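Local atomic coordinates of MNMC2 (Aquifex aeolicus, PDB entry 3VYW), a protein that transfers methyl groups from S-adenosylmethionine to modified tRNA wobble uridines, acting as a stand-alone MnmC2 without the oxidase domain to which such enzymes are usually fused. Residues Arg3-Leu7 and Leu35-Pro41; Glu65-Ser69 and Gly106-Asn110; Ser78-Phe82 and Ser244-Ile248. All blocks are in the same frame, centred on the assembly; numbering follows the deposited sequence.

Contact 1: Arg3-Leu7 and Leu35-Pro41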
loop_
_atom_site.group_PDB
_atom_site.type_symbol
_atom_site.label_atom_id
_atom_site.label_comp_id
_atom_site.label_asym_id
_atom_site.label_seq_id
_atom_site.Cartn_x
_atom_site.Cartn_y
_atom_site.Cartn_z
ATOM N N ARG A 3 19.173 -16.970 2.518
ATOM C CA ARG A 3 18.420 -15.891 3.070
ATOM C C ARG A 3 18.649 -15.864 4.547
ATOM O O ARG A 3 18.928 -14.850 5.086
ATOM C CB ARG A 3 16.945 -16.124 2.762
ATOM C CG ARG A 3 15.999 -15.191 3.467
ATOM C CD ARG A 3 14.567 -15.482 3.129
ATOM N NE ARG A 3 13.655 -14.696 3.926
ATOM C CZ ARG A 3 13.205 -15.071 5.090
ATOM N NH1 ARG A 3 13.568 -16.213 5.578
ATOM N NH2 ARG A 3 12.385 -14.316 5.762
ATOM N N GLU A 4 18.587 -17.008 5.184
ATOM C CA GLU A 4 18.683 -17.096 6.609
ATOM C C GLU A 4 20.001 -16.563 7.063
ATOM O O GLU A 4 20.095 -15.845 8.013
ATOM C CB GLU A 4 18.654 -18.565 6.957
ATOM C CG GLU A 4 18.157 -18.953 8.324
ATOM C CD GLU A 4 17.842 -20.440 8.406
ATOM O OE1 GLU A 4 16.648 -20.817 8.380
ATOM O OE2 GLU A 4 18.793 -21.243 8.483
ATOM N N GLU A 5 21.044 -16.973 6.379
ATOM C CA GLU A 5 22.377 -16.545 6.669
ATOM C C GLU A 5 22.545 -15.079 6.439
ATOM O O GLU A 5 23.122 -14.412 7.222
ATOM C CB GLU A 5 23.316 -17.301 5.750
ATOM C CG GLU A 5 24.636 -17.726 6.341
ATOM C CD GLU A 5 25.709 -17.858 5.285
ATOM O OE1 GLU A 5 25.359 -18.045 4.100
ATOM O OE2 GLU A 5 26.902 -17.763 5.632
ATOM N N TYR A 6 22.060 -14.575 5.335
ATOM C CA TYR A 6 22.193 -13.174 5.085
ATOM C C TYR A 6 21.465 -12.335 6.108
ATOM O O TYR A 6 21.964 -11.340 6.545
ATOM C CB TYR A 6 21.659 -12.863 3.709
ATOM C CG TYR A 6 21.597 -11.414 3.363
ATOM C CD1 TYR A 6 22.565 -10.852 2.616
ATOM C CD2 TYR A 6 20.562 -10.625 3.765
ATOM C CE1 TYR A 6 22.530 -9.539 2.284
ATOM C CE2 TYR A 6 20.520 -9.311 3.441
ATOM C CZ TYR A 6 21.512 -8.785 2.684
ATOM O OH TYR A 6 21.514 -7.479 2.337
ATOM N N LEU A 7 20.259 -12.734 6.438
ATOM C CA LEU A 7 19.412 -11.993 7.336
ATOM C C LEU A 7 19.922 -11.905 8.745
ATOM O O LEU A 7 19.762 -10.908 9.392
ATOM C CB LEU A 7 18.002 -12.550 7.321
ATOM C CG LEU A 7 17.177 -12.291 6.093
ATOM C CD1 LEU A 7 15.839 -12.898 6.277
ATOM C CD2 LEU A 7 17.072 -10.834 5.806
ATOM N N LEU A 35 13.469 -13.563 10.851
ATOM C CA LEU A 35 13.559 -14.577 9.846
ATOM C C LEU A 35 12.221 -14.953 9.283
ATOM O O LEU A 35 12.069 -15.135 8.119
ATOM C CB LEU A 35 14.195 -15.802 10.439
ATOM C CG LEU A 35 15.646 -15.681 10.785
ATOM C CD1 LEU A 35 16.187 -16.994 11.243
ATOM C CD2 LEU A 35 16.424 -15.171 9.610
ATOM N N ARG A 36 11.244 -15.107 10.134
ATOM C CA ARG A 36 9.903 -15.343 9.677
ATOM C C ARG A 36 9.173 -14.222 8.914
ATOM O O ARG A 36 8.471 -14.495 8.001
ATOM C CB ARG A 36 9.073 -15.991 10.773
ATOM C CG ARG A 36 7.850 -15.252 11.167
ATOM C CD ARG A 36 6.854 -16.133 11.823
ATOM N NE ARG A 36 7.244 -16.469 13.157
ATOM C CZ ARG A 36 6.994 -17.627 13.704
ATOM N NH1 ARG A 36 6.359 -18.549 13.040
ATOM N NH2 ARG A 36 7.396 -17.858 14.904
ATOM N N PHE A 37 9.337 -12.974 9.302
ATOM C CA PHE A 37 8.609 -11.885 8.674
ATOM C C PHE A 37 9.252 -11.156 7.530
ATOM O O PHE A 37 8.596 -10.479 6.836
ATOM C CB PHE A 37 8.228 -10.847 9.699
ATOM C CG PHE A 37 7.266 -11.325 10.698
ATOM C CD1 PHE A 37 7.359 -10.932 11.978
ATOM C CD2 PHE A 37 6.292 -12.178 10.351
ATOM C CE1 PHE A 37 6.487 -11.391 12.908
ATOM C CE2 PHE A 37 5.404 -12.637 11.271
ATOM C CZ PHE A 37 5.501 -12.242 12.551
ATOM N N ALA A 38 10.549 -11.264 7.375
ATOM C CA ALA A 38 11.253 -10.532 6.350
ATOM C C ALA A 38 11.062 -11.085 4.980
ATOM O O ALA A 38 10.660 -12.181 4.815
ATOM C CB ALA A 38 12.721 -10.420 6.674
ATOM N N TYR A 39 11.354 -10.284 3.996
ATOM C CA TYR A 39 11.294 -10.709 2.622
ATOM C C TYR A 39 12.553 -11.399 2.124
ATOM O O TYR A 39 13.393 -11.785 2.898
ATOM C CB TYR A 39 10.874 -9.568 1.717
ATOM C CG TYR A 39 11.904 -8.537 1.471
ATOM C CD1 TYR A 39 11.683 -7.548 0.583
ATOM C CD2 TYR A 39 13.079 -8.555 2.130
ATOM C CE1 TYR A 39 12.616 -6.589 0.352
ATOM C CE2 TYR A 39 14.020 -7.616 1.902
ATOM C CZ TYR A 39 13.774 -6.631 1.011
ATOM O OH TYR A 39 14.700 -5.689 0.765
ATOM N N ASN A 40 12.643 -11.620 0.834
ATOM C CA ASN A 40 13.786 -12.274 0.295
ATOM C C ASN A 40 14.702 -11.358 -0.493
ATOM O O ASN A 40 14.623 -11.300 -1.678
ATOM C CB ASN A 40 13.329 -13.406 -0.602
ATOM C CG ASN A 40 11.990 -13.953 -0.227
ATOM O OD1 ASN A 40 11.823 -14.508 0.809
ATOM N ND2 ASN A 40 11.063 -13.846 -1.104
ATOM N N PRO A 41 15.660 -10.756 0.182
ATOM C CA PRO A 41 16.598 -9.788 -0.367
ATOM C C PRO A 41 17.478 -10.347 -1.462
ATOM O O PRO A 41 17.901 -9.628 -2.311
ATOM C CB PRO A 41 17.467 -9.446 0.828
ATOM C CG PRO A 41 16.805 -10.054 1.993
ATOM C CD PRO A 41 16.112 -11.240 1.475
#
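R3 lays its extended side chain (chi1, chi2 and chi3 all t) across the carbonyl end of the helix 24-37, and the guanidinium meets three backbone oxygens there. The contact closes an N-terminal alpha-helical hairpin: the first turn of helix 3-18 lies against the last residues of helix 24-37 and the coil that follows. A38 is where the chain leaves helical geometry, and Y39 N ends up 6.4 Å from L35 O, too far to satisfy it. Arginine suits this place because its flat end carries several donors. R3 NH2 gives hydrogen bonds to L35 O at 2.5 Å, which is very short, and to A38 O at 2.9 Å, while R3 NE reaches Y39 O at 3.1 Å; all three oxygens lie near the guanidinium plane. A weak bond from R3 NH1 to L35 O adds a second donor to that carbonyl.

One helical turn on, L7 supplies the apolar part. Its branched side chain fills the space between the helix end and the coil, with L7 CB 3.8 Å from L35 CD2 and L7 CD1 4.0 Å from A38 CB. Small A38 permits this approach and also leaves room for L293 and L296 of helix 292-303. The CA-to-CB bond of Y39 points away from 3-7, and its side chain is about 8 Å from the bound SAM, while N40 spends its ND2 on K61 O. P41, which has no backbone N-H to satisfy, offers a compact apolar ring: P41 CB lies 4.0 Å from Y6 CE2, and P41 CG 3.9 Å from L7 CD2.

Contact 2: Glu65-Ser69 and Gly106-Asn110. With SAM (S-adenosylmethionine), chain E.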
loop_
_atom_site.group_PDB
_atom_site.type_symbol
_atom_site.label_atom_id
_atom_site.label_comp_id
_atom_site.label_asym_id
_atom_site.label_seq_id
_atom_site.Cartn_x
_atom_site.Cartn_y
_atom_site.Cartn_z
ATOM N N GLU A 65 5.425 -12.058 -2.899
ATOM C CA GLU A 65 4.027 -11.796 -2.927
ATOM C C GLU A 65 3.481 -11.533 -4.289
ATOM O O GLU A 65 4.161 -11.059 -5.132
ATOM C CB GLU A 65 3.744 -10.600 -2.063
ATOM C CG GLU A 65 4.282 -10.764 -0.684
ATOM C CD GLU A 65 3.496 -10.007 0.317
ATOM O OE1 GLU A 65 2.999 -8.961 -0.047
ATOM O OE2 GLU A 65 3.382 -10.468 1.453
ATOM N N PRO A 66 2.221 -11.828 -4.474
ATOM C CA PRO A 66 1.486 -11.410 -5.648
ATOM C C PRO A 66 1.185 -9.931 -5.651
ATOM O O PRO A 66 1.018 -9.332 -4.641
ATOM C CB PRO A 66 0.218 -12.220 -5.557
ATOM C CG PRO A 66 0.056 -12.488 -4.149
ATOM C CD PRO A 66 1.391 -12.595 -3.553
ATOM N N TYR A 67 1.149 -9.348 -6.817
ATOM C CA TYR A 67 0.794 -7.960 -6.959
ATOM C C TYR A 67 -0.634 -7.803 -6.509
ATOM O O TYR A 67 -1.030 -6.799 -5.964
ATOM C CB TYR A 67 0.964 -7.553 -8.387
ATOM C CG TYR A 67 2.347 -7.185 -8.727
ATOM C CD1 TYR A 67 3.368 -8.081 -8.618
ATOM C CD2 TYR A 67 2.634 -5.937 -9.153
ATOM C CE1 TYR A 67 4.644 -7.732 -8.931
ATOM C CE2 TYR A 67 3.890 -5.583 -9.467
ATOM C CZ TYR A 67 4.891 -6.476 -9.353
ATOM O OH TYR A 67 6.129 -6.072 -9.676
ATOM N N HIS A 68 -1.389 -8.855 -6.742
ATOM C CA HIS A 68 -2.737 -8.945 -6.324
ATOM C C HIS A 68 -3.083 -10.282 -5.801
ATOM O O HIS A 68 -2.417 -11.240 -6.092
ATOM C CB HIS A 68 -3.638 -8.592 -7.454
ATOM C CG HIS A 68 -3.825 -7.138 -7.609
ATOM N ND1 HIS A 68 -3.097 -6.417 -8.447
ATOM C CD2 HIS A 68 -4.673 -6.271 -6.971
ATOM C CE1 HIS A 68 -3.465 -5.146 -8.355
ATOM N NE2 HIS A 68 -4.432 -5.058 -7.446
ATOM N N SER A 69 -4.149 -10.360 -5.029
ATOM C CA SER A 69 -4.501 -11.569 -4.348
ATOM C C SER A 69 -5.113 -12.554 -5.282
ATOM O O SER A 69 -6.037 -12.262 -5.965
ATOM C CB SER A 69 -5.454 -11.261 -3.212
ATOM O OG SER A 69 -6.502 -12.186 -3.155
ATOM N N GLY A 106 2.233 -0.648 -9.845
ATOM C CA GLY A 106 2.075 -2.050 -10.105
ATOM C C GLY A 106 1.812 -2.392 -11.538
ATOM O O GLY A 106 2.542 -2.019 -12.386
ATOM N N LEU A 107 0.777 -3.147 -11.805
ATOM C CA LEU A 107 0.409 -3.448 -13.156
ATOM C C LEU A 107 -0.627 -2.495 -13.649
ATOM O O LEU A 107 -1.046 -2.574 -14.753
ATOM C CB LEU A 107 -0.085 -4.855 -13.265
ATOM C CG LEU A 107 0.646 -5.834 -12.400
ATOM C CD1 LEU A 107 -0.032 -7.157 -12.532
ATOM C CD2 LEU A 107 2.056 -5.955 -12.877
ATOM N N GLY A 108 -1.002 -1.569 -12.804
ATOM C CA GLY A 108 -1.963 -0.570 -13.152
ATOM C C GLY A 108 -3.402 -0.957 -13.026
ATOM O O GLY A 108 -4.229 -0.296 -13.542
ATOM N N TYR A 109 -3.669 -2.049 -12.342
ATOM C CA TYR A 109 -4.999 -2.594 -12.207
ATOM C C TYR A 109 -5.999 -1.742 -11.485
ATOM O O TYR A 109 -7.081 -1.604 -11.932
ATOM C CB TYR A 109 -4.924 -3.907 -11.476
ATOM C CG TYR A 109 -4.454 -5.063 -12.284
ATOM C CD1 TYR A 109 -3.972 -4.915 -13.557
ATOM C CD2 TYR A 109 -4.485 -6.299 -11.770
ATOM C CE1 TYR A 109 -3.545 -5.988 -14.277
ATOM C CE2 TYR A 109 -4.057 -7.363 -12.483
ATOM C CZ TYR A 109 -3.597 -7.204 -13.732
ATOM O OH TYR A 109 -3.194 -8.299 -14.414
ATOM N N ASN A 110 -5.629 -1.193 -10.354
ATOM C CA ASN A 110 -6.542 -0.408 -9.595
ATOM C C ASN A 110 -6.956 0.767 -10.409
ATOM O O ASN A 110 -8.083 1.118 -10.444
ATOM C CB ASN A 110 -5.863 0.147 -8.361
ATOM C CG ASN A 110 -5.777 -0.827 -7.224
ATOM O OD1 ASN A 110 -6.477 -1.790 -7.155
ATOM N ND2 ASN A 110 -4.894 -0.557 -6.331
HETATM N N SAM E . -1.142 -1.341 -7.375
HETATM C CA SAM E . -0.650 -2.334 -8.255
HETATM C C SAM E . -1.803 -2.652 -9.124
HETATM O O SAM E . -1.709 -3.321 -10.123
HETATM O OXT SAM E . -2.864 -2.180 -8.838
HETATM C CB SAM E . -0.081 -3.412 -7.359
HETATM C CG SAM E . 1.291 -2.918 -6.885
HETATM S SD SAM E . 2.141 -3.884 -5.864
HETATM C CE SAM E . 1.153 -4.362 -4.661
HETATM C "C5'" SAM E . 3.372 -3.051 -5.129
HETATM C "C4'" SAM E . 4.097 -1.999 -5.978
HETATM O "O4'" SAM E . 4.735 -1.064 -5.130
HETATM C "C3'" SAM E . 5.210 -2.549 -6.845
HETATM O "O3'" SAM E . 5.180 -1.927 -8.110
HETATM C "C2'" SAM E . 6.469 -2.121 -6.143
HETATM O "O2'" SAM E . 7.513 -1.952 -7.061
HETATM C "C1'" SAM E . 6.060 -0.815 -5.548
HETATM N N9 SAM E . 6.934 -0.326 -4.459
HETATM C C8 SAM E . 7.384 -0.989 -3.420
HETATM N N7 SAM E . 8.127 -0.235 -2.635
HETATM C C5 SAM E . 8.173 0.951 -3.166
HETATM C C6 SAM E . 8.792 2.227 -2.837
HETATM N N6 SAM E . 9.538 2.395 -1.760
HETATM N N1 SAM E . 8.596 3.224 -3.651
HETATM C C2 SAM E . 7.862 3.105 -4.717
HETATM N N3 SAM E . 7.294 1.992 -5.071
HETATM C C4 SAM E . 7.400 0.888 -4.361
#
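Following strand 97-103, G106 to N110 form the end of the glycine-rich loop and the start of helix 109-121, the signature SAM-binding element of Rossmann-fold methyltransferases. G106 comes first, with its CA 3.3 Å from the CA of SAM. A side chain here would collide with the ligand, and the positive phi also favours glycine. The edge of the Y67 ring packs alongside, Y67 CE2 4.0 Å from G106 CA. L107 donates its N-H to SAM O at 3.0 Å, while its side chain swings back so that L107 CD2 meets Y67 CD2 at 3.8 Å, an apolar contact with a ring that also neighbours the SAM sulphur. G108 is the N-cap residue; its backbone angles would jam a CB against the preceding carbonyl.

Y109 starts the helix and gives its N-H to SAM O at 3.2 Å. Its ring is nearly parallel to that of H68, planes at 25°, but the centroids are 5.2 Å apart and the rings barely overlap. H68 ND1 approaches Y109 CD2 at 3.6 Å, and Y109 OH is hydrogen-bonded to K56 O. N110 adds a weak bond from its N-H to SAM OXT at 3.3 Å, and its OD1 lies 3.9 Å from H68 NE2.

From segment 65-69, H68 CE1 comes 3.1 Å from SAM OXT and Y67 O lies 3.5 Å from the methyl carbon SAM CE. The segments meet by van der Waals and ring contacts and share the ligand: backbone N-H groups hold the carboxylate, while Y67 and H68 pack against the methionine part.

Contact 3: Ser78-Phe82 and Ser244-Ile248; sequences SLYKF and SSREI
Build 78-82 as part of helix 74-86 with a wider pi-type turn: phi/psi run from -62/-46 at S78 to -116/-36 at F82, and F82 N to S78 O is a weak bond of 3.1 Å. Build S244 to R246 extended (phi -117 to -132, psi 136 to 146), then E247 as coil at -140/64. Strand 241-246 is outermost, beside antiparallel 253-258, as expected of a class I methyltransferase sheet. Set CA of K81 6.8 Å from CA of S245, and CA of Y80 7.1 Å from CA of E247.

K81 needs lysine's reach: CA-to-CB points sideways, but chi1 and chi2, both m, chi3 -140° and chi4 -143° bring K81 NZ to E247 OE1, a salt bridge of 3.6 Å. Glutamate supplies the counter-charge from an off-rotamer, poorly ordered side chain (chi1 114°, chi2 -98°), with E247 OE2 3.8 Å from CB of Y80 (chi1 m). S245, chi1 p, is small enough to face the helix, its OG 2.4 Å from a water that donates to K81 O at 2.8 Å.

The water links helix to strand, while the long salt bridge, with R252 O as hydrogen-bond partner of NZ, makes the junction polar and probably adaptable.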
loop_
_atom_site.group_PDB
_atom_site.type_symbol
_atom_site.label_atom_id
_atom_site.label_comp_id
_atom_site.label_asym_id
_atom_site.label_seq_id
_atom_site.Cartn_x
_atom_site.Cartn_y
_atom_site.Cartn_z
ATOM N N SER A 78 -9.336 -5.012 -6.685
ATOM C CA SER A 78 -9.313 -3.607 -6.961
ATOM C C SER A 78 -10.639 -2.968 -6.679
ATOM O O SER A 78 -10.719 -1.934 -6.108
ATOM C CB SER A 78 -8.968 -3.377 -8.422
ATOM O OG SER A 78 -7.869 -4.123 -8.797
ATOM N N LEU A 79 -11.684 -3.611 -7.140
ATOM C CA LEU A 79 -13.037 -3.149 -6.972
ATOM C C LEU A 79 -13.564 -3.098 -5.562
ATOM O O LEU A 79 -14.198 -2.154 -5.181
ATOM C CB LEU A 79 -13.953 -4.013 -7.806
ATOM C CG LEU A 79 -15.294 -3.414 -8.130
ATOM C CD1 LEU A 79 -15.118 -2.151 -8.914
ATOM C CD2 LEU A 79 -16.091 -4.397 -8.919
ATOM N N TYR A 80 -13.347 -4.161 -4.820
ATOM C CA TYR A 80 -13.846 -4.240 -3.479
ATOM C C TYR A 80 -12.959 -3.766 -2.370
ATOM O O TYR A 80 -13.450 -3.317 -1.391
ATOM C CB TYR A 80 -14.437 -5.600 -3.227
ATOM C CG TYR A 80 -15.561 -5.880 -4.157
ATOM C CD1 TYR A 80 -15.489 -6.892 -5.043
ATOM C CD2 TYR A 80 -16.674 -5.102 -4.170
ATOM C CE1 TYR A 80 -16.504 -7.149 -5.908
ATOM C CE2 TYR A 80 -17.693 -5.355 -5.034
ATOM C CZ TYR A 80 -17.592 -6.386 -5.894
ATOM O OH TYR A 80 -18.578 -6.670 -6.767
ATOM N N LYS A 81 -11.654 -3.898 -2.503
ATOM C CA LYS A 81 -10.717 -3.273 -1.574
ATOM C C LYS A 81 -10.309 -1.839 -1.862
ATOM O O LYS A 81 -10.080 -1.078 -0.971
ATOM C CB LYS A 81 -9.498 -4.129 -1.387
ATOM C CG LYS A 81 -9.840 -5.541 -1.066
ATOM C CD LYS A 81 -10.634 -5.588 0.197
ATOM C CE LYS A 81 -10.228 -6.741 1.058
ATOM N NZ LYS A 81 -11.414 -7.289 1.717
ATOM N N PHE A 82 -10.203 -1.477 -3.116
ATOM C CA PHE A 82 -9.955 -0.091 -3.430
ATOM C C PHE A 82 -10.875 0.848 -4.193
ATOM O O PHE A 82 -10.914 2.019 -3.822
ATOM C CB PHE A 82 -8.730 -0.100 -4.328
ATOM C CG PHE A 82 -7.554 -0.672 -3.685
ATOM C CD1 PHE A 82 -7.332 -2.015 -3.692
ATOM C CD2 PHE A 82 -6.688 0.131 -3.049
ATOM C CE1 PHE A 82 -6.240 -2.532 -3.083
ATOM C CE2 PHE A 82 -5.593 -0.378 -2.434
ATOM C CZ PHE A 82 -5.371 -1.707 -2.448
ATOM N N SER A 244 -13.398 -0.611 8.431
ATOM C CA SER A 244 -13.166 -1.806 7.678
ATOM C C SER A 244 -14.046 -2.050 6.469
ATOM O O SER A 244 -15.202 -1.778 6.455
ATOM C CB SER A 244 -13.252 -3.000 8.594
ATOM O OG SER A 244 -12.077 -3.140 9.325
ATOM N N SER A 245 -13.459 -2.664 5.472
ATOM C CA SER A 245 -14.174 -3.160 4.321
ATOM C C SER A 245 -14.055 -4.670 4.240
ATOM O O SER A 245 -13.029 -5.209 4.531
ATOM C CB SER A 245 -13.605 -2.552 3.058
ATOM O OG SER A 245 -12.204 -2.600 3.038
ATOM N N ARG A 246 -15.082 -5.368 3.813
ATOM C CA ARG A 246 -14.933 -6.807 3.630
ATOM C C ARG A 246 -15.421 -7.471 2.329
ATOM O O ARG A 246 -16.441 -7.095 1.760
ATOM C CB ARG A 246 -15.569 -7.518 4.789
ATOM C CG ARG A 246 -17.069 -7.381 4.811
ATOM C CD ARG A 246 -17.495 -5.950 4.608
ATOM N NE ARG A 246 -17.282 -5.557 3.236
ATOM C CZ ARG A 246 -17.101 -4.307 2.839
ATOM N NH1 ARG A 246 -17.165 -3.311 3.712
ATOM N NH2 ARG A 246 -16.882 -4.063 1.563
ATOM N N GLU A 247 -14.470 -8.411 1.830
ATOM C CA GLU A 247 -15.250 -9.499 1.056
ATOM C C GLU A 247 -14.598 -10.839 1.386
ATOM O O GLU A 247 -14.076 -11.498 0.504
ATOM C CB GLU A 247 -15.230 -9.105 -0.438
ATOM C CG GLU A 247 -14.476 -10.019 -1.386
ATOM C CD GLU A 247 -13.073 -9.519 -1.694
ATOM O OE1 GLU A 247 -12.209 -9.650 -0.833
ATOM O OE2 GLU A 247 -12.814 -8.998 -2.784
ATOM N N ILE A 248 -14.662 -11.245 2.660
ATOM C CA ILE A 248 -14.238 -12.576 3.063
ATOM C C ILE A 248 -14.499 -13.599 1.970
ATOM O O ILE A 248 -13.694 -14.499 1.749
ATOM C CB ILE A 248 -14.959 -13.021 4.344
ATOM C CG1 ILE A 248 -15.821 -11.866 4.883
ATOM C CG2 ILE A 248 -13.950 -13.581 5.356
ATOM C CD1 ILE A 248 -15.525 -11.444 6.307
HETATM O O HOH W 1 -10.653 -1.224 1.757
#

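How the contacts relate
Contact 1 opens and closes first along the chain, within the N-terminal helices; contacts 2 and 3 follow, their segments alternating. Contact 1 is peripheral, its centre 23 Å from that of contact 2 and 30 Å from that of contact 3, although its nearest atoms come within about 6 Å of contact 2. Contacts 2 and 3 are 14 Å apart between centres and touch, N110 OD1 lying 3.2 Å from S78 OG. Helix 74-86 mediates this, following strand 65-66 in sequence and packing on helix 109-121. Its S78 and F82 meet the start of helix 109-121 while Y80 and K81 meet 244-248, so the methyl-donor pocket is linked through one helix to the edge of the Rossmann sheet formed by strand 241-246.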